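Local coordinates for protein 5'-Methylthioadenosine Nucleosidase (Arabidopsis thaliana, PDB 2H8G) that belongs to the phosphorylase superfamily of nucleosidases and related enzymes, and holds adenine in a pocket beside its central mixed beta-sheet, at residues I111-A125 with D195-A207. Residues are numbered along the deposited sequence; the frame is centred on the assembly and turned at random.
Sequences IINAGTCGGFKVKGA and DATLKDMEGAAVA. With ADE (adenine), chain C.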
ATOM      1  N   ILE A 111       6.274  -9.737 -14.378  1.00 20.22           N
ATOM      2  CA  ILE A 111       5.530  -8.491 -14.255  1.00 20.17           C
ATOM      3  C   ILE A 111       6.413  -7.341 -14.712  1.00 19.39           C
ATOM      4  O   ILE A 111       7.604  -7.321 -14.430  1.00 18.55           O
ATOM      5  CB  ILE A 111       5.137  -8.221 -12.788  1.00 20.10           C
ATOM      6  CG1 ILE A 111       4.189  -9.309 -12.290  1.00 22.69           C
ATOM      7  CG2 ILE A 111       4.489  -6.844 -12.664  1.00 21.85           C
ATOM      8  CD1 ILE A 111       4.029  -9.325 -10.792  1.00 27.60           C
ATOM      9  N   ILE A 112       5.829  -6.396 -15.437  1.00 17.62           N
ATOM     10  CA  ILE A 112       6.577  -5.228 -15.875  1.00 18.45           C
ATOM     11  C   ILE A 112       5.844  -4.005 -15.349  1.00 18.76           C
ATOM     12  O   ILE A 112       4.688  -3.779 -15.698  1.00 18.21           O
ATOM     13  CB  ILE A 112       6.646  -5.095 -17.416  1.00 18.79           C
ATOM     14  CG1 ILE A 112       7.313  -6.328 -18.029  1.00 20.66           C
ATOM     15  CG2 ILE A 112       7.425  -3.828 -17.783  1.00 19.22           C
ATOM     16  CD1 ILE A 112       7.353  -6.303 -19.547  1.00 22.36           C
ATOM     17  N   ASN A 113       6.501  -3.242 -14.482  1.00 16.68           N
ATOM     18  CA  ASN A 113       5.918  -2.015 -13.947  1.00 16.73           C
ATOM     19  C   ASN A 113       6.468  -0.918 -14.853  1.00 16.53           C
ATOM     20  O   ASN A 113       7.647  -0.593 -14.796  1.00 16.78           O
ATOM     21  CB  ASN A 113       6.377  -1.789 -12.499  1.00 16.99           C
ATOM     22  CG  ASN A 113       5.897  -0.461 -11.928  1.00 16.81           C
ATOM     23  OD1 ASN A 113       6.592   0.164 -11.122  1.00 17.76           O
ATOM     24  ND2 ASN A 113       4.699  -0.032 -12.327  1.00 17.92           N
ATOM     25  N   ALA A 114       5.616  -0.373 -15.716  1.00 16.70           N
ATOM     26  CA  ALA A 114       6.046   0.671 -16.639  1.00 16.26           C
ATOM     27  C   ALA A 114       5.354   1.975 -16.299  1.00 16.05           C
ATOM     28  O   ALA A 114       4.157   1.996 -16.024  1.00 17.33           O
ATOM     29  CB  ALA A 114       5.717   0.261 -18.078  1.00 17.27           C
ATOM     30  N   GLY A 115       6.111   3.067 -16.307  1.00 15.14           N
ATOM     31  CA  GLY A 115       5.519   4.354 -16.004  1.00 16.93           C
ATOM     32  C   GLY A 115       6.528   5.478 -16.040  1.00 16.92           C
ATOM     33  O   GLY A 115       7.719   5.254 -16.270  1.00 17.35           O
ATOM     34  N   THR A 116       6.029   6.691 -15.825  1.00 16.25           N
ATOM     35  CA  THR A 116       6.853   7.886 -15.803  1.00 16.21           C
ATOM     36  C   THR A 116       7.474   8.063 -14.421  1.00 17.20           C
ATOM     37  O   THR A 116       7.015   7.484 -13.435  1.00 18.84           O
ATOM     38  CB  THR A 116       6.019   9.134 -16.163  1.00 19.35           C
ATOM     39  OG1 THR A 116       4.831   9.175 -15.364  1.00 20.48           O
ATOM     40  CG2 THR A 116       5.638   9.102 -17.625  1.00 18.58           C
ATOM     41  N   CYS A 117       8.513   8.881 -14.347  1.00 16.06           N
ATOM     42  CA  CYS A 117       9.193   9.099 -13.077  1.00 16.81           C
ATOM     43  C   CYS A 117      10.026  10.362 -13.126  1.00 17.17           C
ATOM     44  O   CYS A 117      10.200  10.966 -14.186  1.00 16.67           O
ATOM     45  CB  CYS A 117      10.128   7.919 -12.778  1.00 18.13           C
ATOM     46  SG  CYS A 117      11.559   7.804 -13.892  1.00 19.07           S
ATOM     47  N   GLY A 118      10.535  10.751 -11.962  1.00 17.15           N
ATOM     48  CA  GLY A 118      11.411  11.903 -11.890  1.00 16.64           C
ATOM     49  C   GLY A 118      12.819  11.344 -11.973  1.00 16.72           C
ATOM     50  O   GLY A 118      13.053  10.172 -11.654  1.00 17.38           O
ATOM     51  N   GLY A 119      13.760  12.161 -12.424  1.00 17.76           N
ATOM     52  CA  GLY A 119      15.132  11.706 -12.531  1.00 17.80           C
ATOM     53  C   GLY A 119      16.099  12.734 -11.984  1.00 18.76           C
ATOM     54  O   GLY A 119      15.769  13.914 -11.858  1.00 19.81           O
ATOM     55  N   PHE A 120      17.290  12.277 -11.624  1.00 19.58           N
ATOM     56  CA  PHE A 120      18.312  13.176 -11.123  1.00 20.33           C
ATOM     57  C   PHE A 120      19.372  13.389 -12.188  1.00 22.07           C
ATOM     58  O   PHE A 120      20.026  12.445 -12.636  1.00 20.94           O
ATOM     59  CB  PHE A 120      18.934  12.626  -9.839  1.00 21.72           C
ATOM     60  CG  PHE A 120      18.025  12.730  -8.651  1.00 22.85           C
ATOM     61  CD1 PHE A 120      17.091  11.738  -8.381  1.00 23.32           C
ATOM     62  CD2 PHE A 120      18.055  13.864  -7.843  1.00 23.44           C
ATOM     63  CE1 PHE A 120      16.195  11.875  -7.323  1.00 24.68           C
ATOM     64  CE2 PHE A 120      17.162  14.009  -6.783  1.00 25.54           C
ATOM     65  CZ  PHE A 120      16.230  13.012  -6.525  1.00 24.99           C
ATOM     66  N   LYS A 121      19.510  14.645 -12.600  1.00 22.84           N
ATOM     67  CA  LYS A 121      20.474  15.034 -13.615  1.00 25.29           C
ATOM     68  C   LYS A 121      21.887  14.665 -13.174  1.00 25.31           C
ATOM     69  O   LYS A 121      22.702  14.224 -13.986  1.00 25.57           O
ATOM     70  CB  LYS A 121      20.368  16.543 -13.867  1.00 27.92           C
ATOM     71  CG  LYS A 121      21.286  17.077 -14.953  1.00 32.76           C
ATOM     72  CD  LYS A 121      21.061  18.570 -15.181  1.00 35.27           C
ATOM     73  CE  LYS A 121      21.339  19.382 -13.918  1.00 38.33           C
ATOM     74  NZ  LYS A 121      21.187  20.847 -14.144  1.00 40.38           N
ATOM     75  N   VAL A 122      22.168  14.823 -11.884  1.00 25.68           N
ATOM     76  CA  VAL A 122      23.491  14.501 -11.359  1.00 27.84           C
ATOM     77  C   VAL A 122      23.798  13.007 -11.427  1.00 28.01           C
ATOM     78  O   VAL A 122      24.962  12.607 -11.388  1.00 29.79           O
ATOM     79  CB  VAL A 122      23.653  14.982  -9.897  1.00 29.37           C
ATOM     80  CG1 VAL A 122      23.424  16.483  -9.817  1.00 33.06           C
ATOM     81  CG2 VAL A 122      22.693  14.238  -8.984  1.00 29.96           C
ATOM     82  N   LYS A 123      22.757  12.185 -11.537  1.00 27.32           N
ATOM     83  CA  LYS A 123      22.928  10.738 -11.615  1.00 27.34           C
ATOM     84  C   LYS A 123      22.935  10.243 -13.056  1.00 25.49           C
ATOM     85  O   LYS A 123      22.974   9.033 -13.307  1.00 26.83           O
ATOM     86  CB  LYS A 123      21.821  10.026 -10.834  1.00 26.57           C
ATOM     87  CG  LYS A 123      21.884  10.247  -9.332  1.00 31.98           C
ATOM     88  CD  LYS A 123      23.212   9.761  -8.772  1.00 34.84           C
ATOM     89  CE  LYS A 123      23.305  10.008  -7.279  1.00 37.30           C
ATOM     90  NZ  LYS A 123      22.275   9.244  -6.529  1.00 40.86           N
ATOM     91  N   GLY A 124      22.883  11.185 -13.993  1.00 25.05           N
ATOM     92  CA  GLY A 124      22.913  10.839 -15.401  1.00 25.68           C
ATOM     93  C   GLY A 124      21.572  10.740 -16.099  1.00 24.16           C
ATOM     94  O   GLY A 124      21.514  10.316 -17.249  1.00 26.67           O
ATOM     95  N   ALA A 125      20.493  11.125 -15.427  1.00 22.81           N
ATOM     96  CA  ALA A 125      19.174  11.051 -16.048  1.00 24.00           C
ATOM     97  C   ALA A 125      18.873  12.282 -16.895  1.00 22.78           C
ATOM     98  O   ALA A 125      19.258  13.400 -16.550  1.00 23.50           O
ATOM     99  CB  ALA A 125      18.097  10.883 -14.977  1.00 22.28           C
ATOM    100  N   ASP A 195      21.333   6.852  -2.983  1.00 26.61           N
ATOM    101  CA  ASP A 195      21.929   6.928  -4.315  1.00 26.71           C
ATOM    102  C   ASP A 195      20.988   6.569  -5.465  1.00 25.60           C
ATOM    103  O   ASP A 195      21.399   5.954  -6.451  1.00 25.27           O
ATOM    104  CB  ASP A 195      23.171   6.031  -4.356  1.00 31.16           C
ATOM    105  CG  ASP A 195      24.095   6.364  -5.508  1.00 35.14           C
ATOM    106  OD1 ASP A 195      24.438   7.554  -5.670  1.00 38.57           O
ATOM    107  OD2 ASP A 195      24.489   5.435  -6.245  1.00 39.87           O
ATOM    108  N   ALA A 196      19.727   6.965  -5.345  1.00 23.70           N
ATOM    109  CA  ALA A 196      18.751   6.681  -6.387  1.00 21.59           C
ATOM    110  C   ALA A 196      18.953   7.605  -7.584  1.00 19.79           C
ATOM    111  O   ALA A 196      19.402   8.742  -7.435  1.00 21.58           O
ATOM    112  CB  ALA A 196      17.339   6.856  -5.841  1.00 23.15           C
ATOM    113  N   THR A 197      18.629   7.105  -8.773  1.00 18.91           N
ATOM    114  CA  THR A 197      18.725   7.897  -9.984  1.00 18.06           C
ATOM    115  C   THR A 197      17.321   8.326 -10.368  1.00 18.09           C
ATOM    116  O   THR A 197      17.135   9.373 -10.989  1.00 17.32           O
ATOM    117  CB  THR A 197      19.295   7.076 -11.162  1.00 18.68           C
ATOM    118  OG1 THR A 197      20.660   6.741 -10.893  1.00 19.95           O
ATOM    119  CG2 THR A 197      19.216   7.865 -12.463  1.00 19.20           C
ATOM    120  N   LEU A 198      16.340   7.516  -9.969  1.00 16.85           N
ATOM    121  CA  LEU A 198      14.934   7.749 -10.309  1.00 15.98           C
ATOM    122  C   LEU A 198      14.022   7.823  -9.091  1.00 15.64           C
ATOM    123  O   LEU A 198      14.291   7.201  -8.062  1.00 15.61           O
ATOM    124  CB  LEU A 198      14.446   6.614 -11.209  1.00 15.41           C
ATOM    125  CG  LEU A 198      15.379   6.211 -12.351  1.00 15.86           C
ATOM    126  CD1 LEU A 198      14.970   4.845 -12.883  1.00 17.62           C
ATOM    127  CD2 LEU A 198      15.354   7.265 -13.446  1.00 18.93           C
ATOM    128  N   LYS A 199      12.922   8.557  -9.236  1.00 14.45           N
ATOM    129  CA  LYS A 199      11.957   8.747  -8.160  1.00 13.27           C
ATOM    130  C   LYS A 199      10.544   8.549  -8.698  1.00 15.97           C
ATOM    131  O   LYS A 199      10.171   9.150  -9.712  1.00 17.40           O
ATOM    132  CB  LYS A 199      12.113  10.165  -7.590  1.00 15.68           C
ATOM    133  CG  LYS A 199      11.136  10.550  -6.494  1.00 15.69           C
ATOM    134  CD  LYS A 199      11.360  12.010  -6.067  1.00 15.20           C
ATOM    135  CE  LYS A 199      10.421  12.422  -4.953  1.00 17.13           C
ATOM    136  NZ  LYS A 199       8.988  12.365  -5.367  1.00 18.75           N
ATOM    137  N   ASP A 200       9.761   7.701  -8.035  1.00 14.31           N
ATOM    138  CA  ASP A 200       8.388   7.460  -8.477  1.00 14.30           C
ATOM    139  C   ASP A 200       7.450   7.265  -7.294  1.00 14.37           C
ATOM    140  O   ASP A 200       7.817   7.538  -6.148  1.00 14.94           O
ATOM    141  CB  ASP A 200       8.308   6.245  -9.405  1.00 13.95           C
ATOM    142  CG  ASP A 200       8.346   4.932  -8.656  1.00 16.38           C
ATOM    143  OD1 ASP A 200       7.845   3.920  -9.195  1.00 16.47           O
ATOM    144  OD2 ASP A 200       8.889   4.900  -7.531  1.00 16.03           O
ATOM    145  N   MET A 201       6.241   6.787  -7.568  1.00 14.34           N
ATOM    146  CA  MET A 201       5.256   6.610  -6.515  1.00 15.13           C
ATOM    147  C   MET A 201       4.676   5.207  -6.365  1.00 14.46           C
ATOM    148  O   MET A 201       3.776   5.014  -5.550  1.00 16.37           O
ATOM    149  CB  MET A 201       4.116   7.621  -6.715  1.00 17.06           C
ATOM    150  CG  MET A 201       4.559   9.070  -6.578  1.00 15.76           C
ATOM    151  SD  MET A 201       3.336  10.274  -7.137  1.00 20.40           S
ATOM    152  CE  MET A 201       2.076  10.045  -5.929  1.00 23.45           C
ATOM    153  N   GLU A 202       5.190   4.230  -7.114  1.00 16.01           N
ATOM    154  CA  GLU A 202       4.650   2.865  -7.023  1.00 15.65           C
ATOM    155  C   GLU A 202       5.659   1.712  -7.014  1.00 15.31           C
ATOM    156  O   GLU A 202       5.395   0.665  -6.419  1.00 15.40           O
ATOM    157  CB  GLU A 202       3.691   2.583  -8.185  1.00 18.90           C
ATOM    158  CG  GLU A 202       2.426   3.433  -8.259  1.00 20.05           C
ATOM    159  CD  GLU A 202       2.628   4.757  -8.969  1.00 21.04           C
ATOM    160  OE1 GLU A 202       3.473   4.820  -9.892  1.00 22.17           O
ATOM    161  OE2 GLU A 202       1.914   5.726  -8.616  1.00 20.62           O
ATOM    162  N   GLY A 203       6.784   1.897  -7.694  1.00 14.13           N
ATOM    163  CA  GLY A 203       7.777   0.840  -7.832  1.00 15.78           C
ATOM    164  C   GLY A 203       8.087  -0.110  -6.689  1.00 15.05           C
ATOM    165  O   GLY A 203       7.942  -1.327  -6.823  1.00 15.35           O
ATOM    166  N   ALA A 204       8.517   0.434  -5.562  1.00 16.19           N
ATOM    167  CA  ALA A 204       8.886  -0.407  -4.430  1.00 16.06           C
ATOM    168  C   ALA A 204       7.740  -1.253  -3.888  1.00 16.79           C
ATOM    169  O   ALA A 204       7.977  -2.320  -3.314  1.00 17.22           O
ATOM    170  CB  ALA A 204       9.482   0.450  -3.317  1.00 16.61           C
ATOM    171  N   ALA A 205       6.506  -0.780  -4.059  1.00 15.78           N
ATOM    172  CA  ALA A 205       5.338  -1.508  -3.580  1.00 14.88           C
ATOM    173  C   ALA A 205       5.046  -2.661  -4.532  1.00 14.93           C
ATOM    174  O   ALA A 205       4.675  -3.755  -4.103  1.00 15.69           O
ATOM    175  CB  ALA A 205       4.133  -0.576  -3.488  1.00 16.68           C
ATOM    176  N   VAL A 206       5.208  -2.416  -5.829  1.00 15.31           N
ATOM    177  CA  VAL A 206       4.985  -3.474  -6.808  1.00 15.48           C
ATOM    178  C   VAL A 206       6.028  -4.564  -6.552  1.00 16.38           C
ATOM    179  O   VAL A 206       5.712  -5.757  -6.593  1.00 17.04           O
ATOM    180  CB  VAL A 206       5.133  -2.950  -8.256  1.00 15.51           C
ATOM    181  CG1 VAL A 206       4.968  -4.101  -9.252  1.00 17.39           C
ATOM    182  CG2 VAL A 206       4.081  -1.873  -8.526  1.00 16.93           C
ATOM    183  N   ALA A 207       7.267  -4.155  -6.277  1.00 16.98           N
ATOM    184  CA  ALA A 207       8.340  -5.117  -6.011  1.00 15.46           C
ATOM    185  C   ALA A 207       8.061  -5.894  -4.729  1.00 14.98           C
ATOM    186  O   ALA A 207       8.351  -7.090  -4.650  1.00 17.91           O
ATOM    187  CB  ALA A 207       9.684  -4.396  -5.911  1.00 16.34           C
TER
HETATM  188  N9  ADE C 701       6.423  10.837 -11.478  1.00 21.70           N
HETATM  189  C8  ADE C 701       6.934  11.714 -12.370  1.00 22.24           C
HETATM  190  N7  ADE C 701       7.816  12.591 -11.832  1.00 21.37           N
HETATM  191  C5  ADE C 701       7.858  12.239 -10.510  1.00 19.54           C
HETATM  192  C6  ADE C 701       8.580  12.738  -9.364  1.00 21.85           C
HETATM  193  N6  ADE C 701       9.418  13.763  -9.472  1.00 20.62           N
HETATM  194  N1  ADE C 701       8.364  12.106  -8.117  1.00 19.92           N
HETATM  195  C2  ADE C 701       7.492  11.048  -8.023  1.00 20.55           C
HETATM  196  N3  ADE C 701       6.761  10.505  -9.070  1.00 20.76           N
HETATM  197  C4  ADE C 701       7.001  11.150 -10.271  1.00 19.72           C
HETATM  198  O   HOH W   1       4.042   2.857 -11.630  1.00 22.71           O
HETATM  199  O   HOH W   2      20.151  10.199  -5.313  1.00 26.30           O
HETATM  200  O   HOH W   3      22.219   5.798 -13.009  1.00 31.84           O
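Lys123 folds back over Thr197 and Ala196 to reach Asp195, which has positive phi in the Schellman motif ending helix 185-193. Bends at chi2 and chi4 wrap its chain round the Ala196 carbonyl, so that NZ lies 2.9 Å from Asp195 OD1 in a salt bridge entering from above the carboxylate plane. The same ammonium donates to Ala196 O, again from above the carbonyl plane, and a water links these two groups a second time. Thr197 OG1 sits 3.5 Å from Lys123 CB, while its methyl CG2 meets Ala125 CB. The Phe120 ring turns its edge to the Thr197 carbonyl, with CD1 3.5 Å from Thr197 O, the oxygen that also accepts the backbone N-H of Phe120.

Farther in, strands 111-119 and 198-200 pair antiparallel within the mixed sheet of the phosphorylase-superfamily fold. Gly118 and Lys199 exchange two backbone hydrogen bonds, the one from Gly118 N running nearly straight, at 170°, in the carbonyl plane. Cys117 SG packs against Leu198 CD2. On the face of the sheet where adenine lies, Lys199 extends, CG anti to its backbone N (chi1 177°), and only its last torsion turns NZ onto adenine N1, at 2.8 Å. Gly118 N lies 3.3 Å from adenine N7.

Past the pairing, Asp200 OD1 takes the N-H of Gly203 at 2.7 Å, an Asx motif at the start of helix 203-212, and also forms a salt bridge with Lys221, while OD2 is hydrogen-bonded to Thr177 OG1. Asn113 OD1 accepts from Lys221 too and lies 3.6 Å from Gly203 CA; its ND2 is joined through a water to OE1 of Glu202, whose OE2 accepts from Gly91 N. Val206 CG2 rests against Asn113 CG, their side chains crossing obliquely.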